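Local coordinates for protein probable ribose-5-phosphate isomerase B (Mycoplasma genitalium, PDB 6MU0) that probably interconverts ribulose 5-phosphate and ribose 5-phosphate in the non-oxidative stage of the pentose phosphate pathway, and binds ribulose 5-phosphate, at residues A[11-17]-A[37-43]; A[115-119]-A[131-135]; A[18-22]-A[47-53]; A[57-62]-A[86-90]. One frame throughout, in Å; residues are numbered along the deposited sequence.

The four contacts sample one alpha/beta fold built on a parallel sheet. Contacts 1 and 2 both reach that sheet: contact 1, only partly buried, zips edge strand 38-41 onto strand 12-16 by backbone hydrogen bonds, whereas contact 2, deeply buried, seats helix 125-137 on strand 115-117 with hydrocarbon alone. Contact 4 is also buried and without hydrogen bonds, but it joins two helices through alanines at short range; V60 of its helix also packs on A16 and L42 of contact 1. Contact 3 lies farthest out, its centre about 17 Å from the centre of the chain, where loops following both strands of contact 1 meet. There polar groups take over, and they hold the bound sugar phosphate.

Contact 1 (A[11-17]-A[37-43]); sequences FNIFIAS and FNVVDLG
F14 and V40 lie side by side and point the same way, with CD1 of the F14 ring 3.6 Å from CB of V40. V40 suits this place because beta-branching puts two methyls on CB, CG1 anti to the backbone N (chi1 -170°), and both meet the F14 ring; L42 CD1 also reaches it. I13 and V39 turn to the other side of the sheet. There I13 CD1 extends to F37 CD1 at 3.7 Å, and F11 CZ meets the F37 ring at its edge, in its plane. The strands run parallel, their axes 25° apart. V40 is gripped through both its backbone groups: its N donates to I13 O at 2.8 Å and its O accepts from I15 N at 2.9 Å. N38 ND2 bonds to F11 O at 3.0 Å from above the carbonyl plane, and a water links that oxygen to N38 N. D41 OD1 closes an Asx turn onto G43 N, and G43 has backbone angles that favour glycine. The pair belongs to a beta-alpha-beta unit: helix 22-34 packs against V39, helix 53-66 touches F14, A16 and L42 on the other side, and strand 72-75 continues the sheet beyond 12-16.

Contact 2 (A[115-119]-A[131-135]); sequences VLCLS and IVDDF
L116 reaches from strand 115-117 into helix 125-137 and touches three of its residues, I131, V132 and F135. Its CB sits 4.0 Å from the centroid of the F135 ring, only 10° off the ring normal, a CH-pi contact over the face. The two side chains slide past each other in opposite directions. With CG anti to the backbone N (chi1 173°), L116 spreads its two methyls over the helix: CD1 meets F135 CD1 and I131 CG2, while CD2 lies 3.9 Å from V132 CG2. A branched but flexible leucine suits this place because its two arms can touch different residues of one helical turn.

F135 has CG anti to its own backbone N, and this swings the flat ring out from the helix toward the strand, so that one face meets L116. L118 adds a second leucine from the strand side. Its CD2 approaches I131 CG2 to 3.7 Å, the two chains passing in opposite directions, and its CD1 meets V132 CG2 at 3.9 Å, here with the side chains at about a right angle. The beta-branched I131 and V132 thus each touch both leucines.

The helix segment 131-135 runs roughly antiparallel to strand 115-117, at 156°, as in a layered alpha/beta fold. No hydrogen bond crosses the interface, and all five touching residues are buried, so cohesion here comes from dispersion and the exclusion of water, with shape rather than charge setting the fit.

Contact 3 (A[18-22]-A[47-53]); sequences DHTGL and FDANDDY. With 5RP (ribulose-5-phosphate), chain B.
D51 OD1 takes two bonds from one residue: H19 ND1 donates to it at 2.7 Å and the backbone N of H19 at 2.8 Å. The backbone N uses the syn lone pair, whereas ND1 comes from above the carboxylate plane, though the oxygen stays near the imidazole plane. This grip, with H19 CG held between its backbone N and carbonyl carbon (chi1 55°), fixes the rotation of the ring, and A49 O lies over one face. NE2 is thereby aimed at the ligand: it donates to O11 of ribulose-5-phosphate at 2.7 Å, almost straight at 177°. From the second shell, D51 thus positions H19. L22 CD1 packs on F47 CB at 3.9 Å, and H19 O lies at the edge of the F47 ring. The loops leave the C-terminal ends of strands 12-16 and 38-41, the end of a parallel alpha/beta sheet where ligands commonly bind. D18 supplies another polar hold, its OD2 accepting from the sugar hydroxyl O13 at 2.6 Å. Its OD1 is steadied by T20 OG1 and T20 N, the latter closing an Asx turn. Y53 lays a ring face on sugar carbon C2. G78, T79, G82 and R121 also hydrogen-bond the ligand.

Contact 4 (A[57-62]-A[86-90]); sequences AFLVAD and AANKV
V90, in the loop that follows helix 81-88, wedges its CG2 methyl between A61 and F58, packing tightly at 3.5 Å from A61 CB and meeting F58 CD1 at the edge of the ring, in its plane. The valine is placed for this by CG1 lying anti to the backbone N (chi1 179°), which leaves CG2 to enter the hollow above A61 while CG1 rests against A61 O and D62 OD1. The alanines make this closeness possible. Their single methyls are low bumps, so the two backbones come near, with A61 CA and A87 CA only 5.4 Å apart. A57 CB meets A86 CB at 3.7 Å, and one turn on A61 CB faces A87 CB at 4.1 Å, two methyl pairs one after the other along the interface. F58 is the large bump at its flank. Its CE1 comes to 3.2 Å from A86 O, and A86 CB makes an off-centre CH-pi contact, 4.3 Å from the ring centroid. L75 of strand 72-75 touches A57 and A87; V93 touches A61 and A87. Helices 53-66 and 81-88 thus lie side by side on one face of the parallel sheet, as in a three-layered alpha/beta/alpha, Rossmann-like fold.

Contact 1 (A[11-17]-A[37-43])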
# COMPACT_ATOMS: atom_id res chain seq x y z
N PHE A 11 12.89 3.43 -7.28
CA PHE A 11 12.12 3.54 -6.05
C PHE A 11 11.99 2.16 -5.42
O PHE A 11 12.23 1.14 -6.07
CB PHE A 11 10.73 4.15 -6.31
CG PHE A 11 9.83 3.29 -7.15
CD1 PHE A 11 9.90 3.33 -8.53
CD2 PHE A 11 8.90 2.44 -6.55
CE1 PHE A 11 9.07 2.54 -9.31
CE2 PHE A 11 8.07 1.65 -7.31
CZ PHE A 11 8.15 1.70 -8.70
N ASN A 12 11.58 2.15 -4.16
CA ASN A 12 11.37 0.93 -3.39
C ASN A 12 9.89 0.74 -3.10
O ASN A 12 9.15 1.72 -2.89
CB ASN A 12 12.14 0.99 -2.07
CG ASN A 12 13.63 0.80 -2.25
OD1 ASN A 12 14.05 -0.18 -2.85
ND2 ASN A 12 14.42 1.72 -1.73
N ILE A 13 9.47 -0.52 -3.08
CA ILE A 13 8.15 -0.93 -2.62
C ILE A 13 8.34 -1.68 -1.31
O ILE A 13 9.03 -2.70 -1.27
CB ILE A 13 7.44 -1.83 -3.64
CG1 ILE A 13 7.30 -1.12 -4.99
CG2 ILE A 13 6.06 -2.26 -3.10
CD1 ILE A 13 6.72 -2.00 -6.08
N PHE A 14 7.74 -1.17 -0.24
CA PHE A 14 7.81 -1.79 1.08
C PHE A 14 6.50 -2.54 1.33
O PHE A 14 5.42 -1.98 1.14
CB PHE A 14 8.00 -0.72 2.15
CG PHE A 14 9.26 0.09 1.97
CD1 PHE A 14 10.47 -0.36 2.49
CD2 PHE A 14 9.25 1.27 1.23
CE1 PHE A 14 11.64 0.36 2.32
CE2 PHE A 14 10.43 2.00 1.06
CZ PHE A 14 11.61 1.54 1.59
N ILE A 15 6.60 -3.79 1.75
CA ILE A 15 5.43 -4.64 1.95
C ILE A 15 5.46 -5.25 3.34
O ILE A 15 6.51 -5.68 3.83
CB ILE A 15 5.30 -5.71 0.84
CG1 ILE A 15 3.98 -6.47 0.96
CG2 ILE A 15 6.49 -6.65 0.81
CD1 ILE A 15 3.62 -7.28 -0.28
N ALA A 16 4.29 -5.30 3.97
CA ALA A 16 4.14 -5.96 5.26
C ALA A 16 2.69 -6.41 5.42
O ALA A 16 1.81 -6.04 4.65
CB ALA A 16 4.57 -5.06 6.42
N SER A 17 2.46 -7.21 6.46
CA SER A 17 1.12 -7.69 6.76
C SER A 17 1.01 -7.88 8.26
O SER A 17 1.96 -7.64 9.00
CB SER A 17 0.84 -9.01 6.03
OG SER A 17 1.61 -10.07 6.56
N PHE A 37 11.00 -5.08 -9.86
CA PHE A 37 10.82 -4.02 -8.88
C PHE A 37 11.77 -4.24 -7.71
O PHE A 37 12.24 -5.36 -7.46
CB PHE A 37 9.39 -4.01 -8.34
CG PHE A 37 8.37 -3.53 -9.34
CD1 PHE A 37 8.10 -2.18 -9.49
CD2 PHE A 37 7.65 -4.44 -10.10
CE1 PHE A 37 7.16 -1.74 -10.39
CE2 PHE A 37 6.70 -4.00 -11.01
CZ PHE A 37 6.46 -2.65 -11.16
N ASN A 38 12.07 -3.16 -7.00
CA ASN A 38 12.79 -3.21 -5.74
C ASN A 38 11.76 -3.41 -4.65
O ASN A 38 10.92 -2.53 -4.41
CB ASN A 38 13.56 -1.90 -5.52
CG ASN A 38 14.55 -1.62 -6.63
OD1 ASN A 38 15.22 -2.52 -7.12
ND2 ASN A 38 14.64 -0.36 -7.02
N VAL A 39 11.80 -4.56 -3.99
CA VAL A 39 10.75 -4.97 -3.06
C VAL A 39 11.38 -5.29 -1.72
O VAL A 39 12.35 -6.06 -1.66
CB VAL A 39 9.96 -6.18 -3.58
CG1 VAL A 39 8.82 -6.54 -2.62
CG2 VAL A 39 9.45 -5.92 -4.98
N VAL A 40 10.81 -4.74 -0.66
CA VAL A 40 11.37 -4.80 0.69
C VAL A 40 10.28 -5.36 1.61
O VAL A 40 9.35 -4.64 1.99
CB VAL A 40 11.83 -3.42 1.17
CG1 VAL A 40 12.62 -3.54 2.45
CG2 VAL A 40 12.63 -2.71 0.08
N ASP A 41 10.40 -6.64 1.97
CA ASP A 41 9.46 -7.30 2.88
C ASP A 41 9.87 -6.97 4.31
O ASP A 41 10.92 -7.43 4.79
CB ASP A 41 9.51 -8.80 2.59
CG ASP A 41 8.57 -9.62 3.47
OD1 ASP A 41 7.97 -9.11 4.44
OD2 ASP A 41 8.46 -10.83 3.18
N LEU A 42 9.06 -6.16 4.99
CA LEU A 42 9.35 -5.71 6.34
C LEU A 42 8.77 -6.63 7.41
O LEU A 42 8.86 -6.32 8.60
CB LEU A 42 8.86 -4.28 6.55
CG LEU A 42 9.52 -3.24 5.65
CD1 LEU A 42 8.96 -1.86 5.91
CD2 LEU A 42 11.03 -3.24 5.84
N GLY A 43 8.18 -7.76 7.01
CA GLY A 43 7.70 -8.73 7.96
C GLY A 43 6.19 -8.72 8.09
O GLY A 43 5.49 -7.94 7.43
O HOH W 1 10.81 -0.74 -7.71

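Contact 2 (A[115-119]-A[131-135])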
# COMPACT_ATOMS: atom_id res chain seq x y z
N VAL A 115 0.30 4.13 -0.70
CA VAL A 115 0.19 2.88 0.03
C VAL A 115 -1.10 2.19 -0.40
O VAL A 115 -2.17 2.81 -0.38
CB VAL A 115 0.24 3.08 1.56
CG1 VAL A 115 -0.06 1.78 2.30
CG2 VAL A 115 1.60 3.63 1.99
N LEU A 116 -0.97 0.93 -0.81
CA LEU A 116 -2.08 0.10 -1.24
C LEU A 116 -2.39 -0.88 -0.12
O LEU A 116 -1.50 -1.62 0.32
CB LEU A 116 -1.66 -0.65 -2.50
CG LEU A 116 -2.63 -1.70 -3.03
CD1 LEU A 116 -3.93 -1.07 -3.48
CD2 LEU A 116 -1.96 -2.46 -4.17
N CYS A 117 -3.64 -0.89 0.34
CA CYS A 117 -4.09 -1.75 1.42
C CYS A 117 -5.03 -2.81 0.87
O CYS A 117 -5.94 -2.50 0.08
CB CYS A 117 -4.80 -0.92 2.50
SG CYS A 117 -3.72 0.36 3.20
N LEU A 118 -4.80 -4.06 1.29
CA LEU A 118 -5.44 -5.23 0.72
C LEU A 118 -6.01 -6.11 1.82
O LEU A 118 -5.51 -6.14 2.95
CB LEU A 118 -4.43 -6.09 -0.06
CG LEU A 118 -3.66 -5.38 -1.18
CD1 LEU A 118 -2.60 -6.30 -1.76
CD2 LEU A 118 -4.60 -4.90 -2.26
N SER A 119 -7.04 -6.86 1.45
CA SER A 119 -7.71 -7.83 2.31
C SER A 119 -7.17 -9.23 2.07
O SER A 119 -7.19 -9.72 0.94
CB SER A 119 -9.20 -7.82 2.00
OG SER A 119 -9.88 -8.88 2.63
N ILE A 131 -5.04 -6.50 -8.57
CA ILE A 131 -5.12 -5.18 -7.95
C ILE A 131 -3.75 -4.53 -7.90
O ILE A 131 -3.57 -3.37 -8.28
CB ILE A 131 -5.76 -5.30 -6.56
CG1 ILE A 131 -7.25 -5.63 -6.67
CG2 ILE A 131 -5.49 -4.05 -5.72
CD1 ILE A 131 -7.88 -6.10 -5.38
N VAL A 132 -2.76 -5.28 -7.40
CA VAL A 132 -1.38 -4.77 -7.34
C VAL A 132 -0.90 -4.35 -8.72
O VAL A 132 -0.36 -3.26 -8.90
CB VAL A 132 -0.46 -5.83 -6.70
CG1 VAL A 132 1.00 -5.42 -6.85
CG2 VAL A 132 -0.79 -6.03 -5.23
N ASP A 133 -1.08 -5.22 -9.71
CA ASP A 133 -0.58 -4.91 -11.05
C ASP A 133 -1.22 -3.64 -11.61
O ASP A 133 -0.53 -2.80 -12.20
CB ASP A 133 -0.81 -6.09 -12.00
CG ASP A 133 0.17 -7.24 -11.79
OD1 ASP A 133 1.19 -7.07 -11.08
OD2 ASP A 133 -0.09 -8.32 -12.35
N ASP A 134 -2.54 -3.50 -11.46
CA ASP A 134 -3.20 -2.33 -12.03
C ASP A 134 -2.86 -1.06 -11.26
O ASP A 134 -2.74 0.02 -11.86
CB ASP A 134 -4.71 -2.55 -12.11
CG ASP A 134 -5.24 -2.42 -13.53
OD1 ASP A 134 -4.43 -2.52 -14.48
OD2 ASP A 134 -6.46 -2.21 -13.71
N PHE A 135 -2.69 -1.17 -9.94
CA PHE A 135 -2.26 -0.03 -9.14
C PHE A 135 -0.88 0.46 -9.58
O PHE A 135 -0.67 1.67 -9.74
CB PHE A 135 -2.24 -0.45 -7.67
CG PHE A 135 -1.82 0.64 -6.72
CD1 PHE A 135 -2.75 1.55 -6.25
CD2 PHE A 135 -0.51 0.72 -6.27
CE1 PHE A 135 -2.38 2.53 -5.35
CE2 PHE A 135 -0.13 1.70 -5.38
CZ PHE A 135 -1.07 2.61 -4.92

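Contact 3 (A[18-22]-A[47-53])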
# COMPACT_ATOMS: atom_id res chain seq x y z
N ASP A 18 -0.16 -8.34 8.72
CA ASP A 18 -0.21 -9.02 10.00
C ASP A 18 -0.22 -10.53 9.75
O ASP A 18 -0.02 -11.01 8.63
CB ASP A 18 -1.35 -8.52 10.89
CG ASP A 18 -2.73 -8.96 10.41
OD1 ASP A 18 -2.83 -9.59 9.33
OD2 ASP A 18 -3.72 -8.67 11.14
N HIS A 19 -0.47 -11.29 10.82
CA HIS A 19 -0.47 -12.75 10.76
C HIS A 19 -1.45 -13.31 9.73
O HIS A 19 -1.30 -14.47 9.36
CB HIS A 19 -0.83 -13.33 12.13
CG HIS A 19 -2.13 -12.81 12.69
ND1 HIS A 19 -2.19 -11.70 13.50
CD2 HIS A 19 -3.40 -13.25 12.55
CE1 HIS A 19 -3.45 -11.48 13.84
NE2 HIS A 19 -4.20 -12.40 13.28
N THR A 20 -2.46 -12.54 9.31
CA THR A 20 -3.44 -13.08 8.37
C THR A 20 -2.93 -13.14 6.94
O THR A 20 -3.59 -13.76 6.10
CB THR A 20 -4.74 -12.25 8.38
OG1 THR A 20 -4.52 -10.98 7.75
CG2 THR A 20 -5.28 -12.04 9.78
N GLY A 21 -1.81 -12.49 6.64
CA GLY A 21 -1.47 -12.25 5.25
C GLY A 21 -0.12 -12.75 4.78
O GLY A 21 0.38 -12.26 3.76
N LEU A 22 0.48 -13.72 5.47
CA LEU A 22 1.86 -14.10 5.15
C LEU A 22 1.96 -14.77 3.78
O LEU A 22 2.93 -14.52 3.04
CB LEU A 22 2.42 -15.02 6.22
CG LEU A 22 2.43 -14.42 7.63
CD1 LEU A 22 3.08 -15.39 8.60
CD2 LEU A 22 3.14 -13.08 7.63
N PHE A 47 4.74 -16.89 11.55
CA PHE A 47 3.35 -16.74 11.96
C PHE A 47 3.22 -16.60 13.47
O PHE A 47 3.71 -17.44 14.23
CB PHE A 47 2.54 -17.94 11.48
CG PHE A 47 1.09 -17.86 11.85
CD1 PHE A 47 0.22 -17.05 11.14
CD2 PHE A 47 0.60 -18.58 12.93
CE1 PHE A 47 -1.12 -16.97 11.49
CE2 PHE A 47 -0.73 -18.49 13.29
CZ PHE A 47 -1.59 -17.68 12.56
N ASP A 48 2.51 -15.55 13.89
CA ASP A 48 2.12 -15.33 15.28
C ASP A 48 0.65 -14.94 15.25
O ASP A 48 0.32 -13.81 14.87
CB ASP A 48 2.96 -14.21 15.90
CG ASP A 48 2.50 -13.81 17.30
OD1 ASP A 48 1.48 -14.33 17.80
OD2 ASP A 48 3.17 -12.94 17.89
N ALA A 49 -0.22 -15.86 15.67
CA ALA A 49 -1.67 -15.68 15.55
C ALA A 49 -2.17 -14.41 16.22
O ALA A 49 -3.27 -13.96 15.91
CB ALA A 49 -2.40 -16.87 16.16
N ASN A 50 -1.40 -13.85 17.16
CA ASN A 50 -1.84 -12.72 17.96
C ASN A 50 -1.18 -11.39 17.58
O ASN A 50 -1.43 -10.39 18.27
CB ASN A 50 -1.61 -13.02 19.43
CG ASN A 50 -2.22 -14.33 19.82
OD1 ASN A 50 -3.39 -14.58 19.56
ND2 ASN A 50 -1.41 -15.22 20.39
N ASP A 51 -0.37 -11.35 16.53
CA ASP A 51 0.37 -10.12 16.26
C ASP A 51 -0.55 -9.00 15.77
O ASP A 51 -1.72 -9.22 15.43
CB ASP A 51 1.63 -10.35 15.40
CG ASP A 51 1.34 -10.68 13.94
OD1 ASP A 51 0.20 -10.51 13.47
OD2 ASP A 51 2.31 -11.10 13.27
N ASP A 52 -0.01 -7.79 15.75
CA ASP A 52 -0.81 -6.57 15.71
C ASP A 52 -0.52 -5.78 14.44
O ASP A 52 0.58 -5.24 14.28
CB ASP A 52 -0.52 -5.69 16.94
CG ASP A 52 -1.01 -6.31 18.25
OD1 ASP A 52 -1.80 -7.27 18.23
OD2 ASP A 52 -0.59 -5.80 19.30
N TYR A 53 -1.52 -5.64 13.58
CA TYR A 53 -1.34 -4.95 12.30
C TYR A 53 -0.76 -3.54 12.41
O TYR A 53 -0.00 -3.16 11.50
CB TYR A 53 -2.62 -4.97 11.45
CG TYR A 53 -3.73 -4.17 12.09
CD1 TYR A 53 -3.82 -2.80 11.89
CD2 TYR A 53 -4.63 -4.79 12.94
CE1 TYR A 53 -4.79 -2.06 12.54
CE2 TYR A 53 -5.62 -4.06 13.58
CZ TYR A 53 -5.69 -2.69 13.38
OH TYR A 53 -6.66 -1.93 14.02
C2 5RP B . -7.84 -5.35 10.81
C3 5RP B . -7.89 -6.82 10.43
C5 5RP B . -6.98 -7.78 11.21
O13 5RP B . -6.23 -8.59 10.33
C6 5RP B . -7.95 -8.61 12.05
O14 5RP B . -8.67 -7.73 12.91
C7 5RP B . -7.24 -9.67 12.87
O8 5RP B . -8.24 -10.55 13.42
P9 5RP B . -7.79 -11.75 14.38
O12 5RP B . -9.07 -12.44 14.76
O11 5RP B . -6.85 -12.64 13.57
O10 5RP B . -7.06 -11.15 15.57
O4 5RP B . -8.64 -7.25 9.58
O1 5RP B . -8.74 -4.60 10.01
O HOH W 2 -3.45 -7.78 13.78

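Contact 4 (A[57-62]-A[86-90])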
# COMPACT_ATOMS: atom_id res chain seq x y z
N ALA A 57 1.97 -1.82 9.80
CA ALA A 57 1.55 -0.67 9.02
C ALA A 57 2.51 0.49 9.21
O ALA A 57 2.89 1.16 8.24
CB ALA A 57 0.13 -0.25 9.41
N PHE A 58 2.93 0.74 10.46
CA PHE A 58 3.84 1.86 10.68
C PHE A 58 5.24 1.59 10.13
O PHE A 58 5.91 2.52 9.68
CB PHE A 58 3.86 2.26 12.16
CG PHE A 58 2.56 2.85 12.64
CD1 PHE A 58 1.95 3.88 11.93
CD2 PHE A 58 1.93 2.37 13.78
CE1 PHE A 58 0.74 4.43 12.36
CE2 PHE A 58 0.72 2.91 14.20
CZ PHE A 58 0.12 3.93 13.48
N LEU A 59 5.69 0.33 10.13
CA LEU A 59 6.97 0.03 9.49
C LEU A 59 6.97 0.45 8.03
O LEU A 59 7.89 1.11 7.56
CB LEU A 59 7.28 -1.46 9.60
CG LEU A 59 7.70 -1.99 10.97
CD1 LEU A 59 7.94 -3.48 10.88
CD2 LEU A 59 8.95 -1.27 11.50
N VAL A 60 5.92 0.07 7.30
CA VAL A 60 5.83 0.43 5.88
C VAL A 60 5.62 1.92 5.72
O VAL A 60 6.30 2.58 4.92
CB VAL A 60 4.69 -0.37 5.21
CG1 VAL A 60 4.33 0.24 3.87
CG2 VAL A 60 5.08 -1.82 5.05
N ALA A 61 4.64 2.48 6.44
CA ALA A 61 4.27 3.87 6.22
C ALA A 61 5.40 4.82 6.60
O ALA A 61 5.61 5.84 5.92
CB ALA A 61 3.00 4.19 6.98
N ASP A 62 6.14 4.52 7.67
CA ASP A 62 7.26 5.36 8.03
C ASP A 62 8.35 5.35 6.97
O ASP A 62 9.04 6.36 6.78
CB ASP A 62 7.83 4.97 9.40
CG ASP A 62 7.00 5.50 10.56
OD1 ASP A 62 6.29 6.52 10.40
OD2 ASP A 62 7.08 4.90 11.66
N ALA A 86 -4.17 3.08 10.06
CA ALA A 86 -2.86 3.34 10.64
C ALA A 86 -1.94 4.06 9.66
O ALA A 86 -1.33 5.08 10.00
CB ALA A 86 -2.24 2.02 11.11
N ALA A 87 -1.84 3.55 8.43
CA ALA A 87 -0.93 4.15 7.46
C ALA A 87 -1.29 5.60 7.19
O ALA A 87 -0.41 6.45 7.03
CB ALA A 87 -0.90 3.34 6.17
N ASN A 88 -2.59 5.91 7.13
CA ASN A 88 -3.01 7.28 6.86
C ASN A 88 -2.70 8.23 8.01
O ASN A 88 -2.72 9.45 7.80
CB ASN A 88 -4.50 7.33 6.50
CG ASN A 88 -4.75 7.03 5.04
OD1 ASN A 88 -4.12 7.64 4.16
ND2 ASN A 88 -5.67 6.11 4.75
N LYS A 89 -2.38 7.73 9.21
CA LYS A 89 -1.93 8.62 10.27
C LYS A 89 -0.55 9.21 9.99
O LYS A 89 -0.18 10.21 10.60
CB LYS A 89 -1.89 7.90 11.62
CG LYS A 89 -3.23 7.39 12.12
CD LYS A 89 -4.21 8.53 12.28
CE LYS A 89 -5.58 8.05 12.74
NZ LYS A 89 -6.51 9.20 12.87
N VAL A 90 0.21 8.61 9.08
CA VAL A 90 1.61 8.97 8.86
C VAL A 90 1.69 10.13 7.88
O VAL A 90 1.03 10.14 6.84
CB VAL A 90 2.39 7.74 8.37
CG1 VAL A 90 3.85 8.10 8.12
CG2 VAL A 90 2.28 6.62 9.39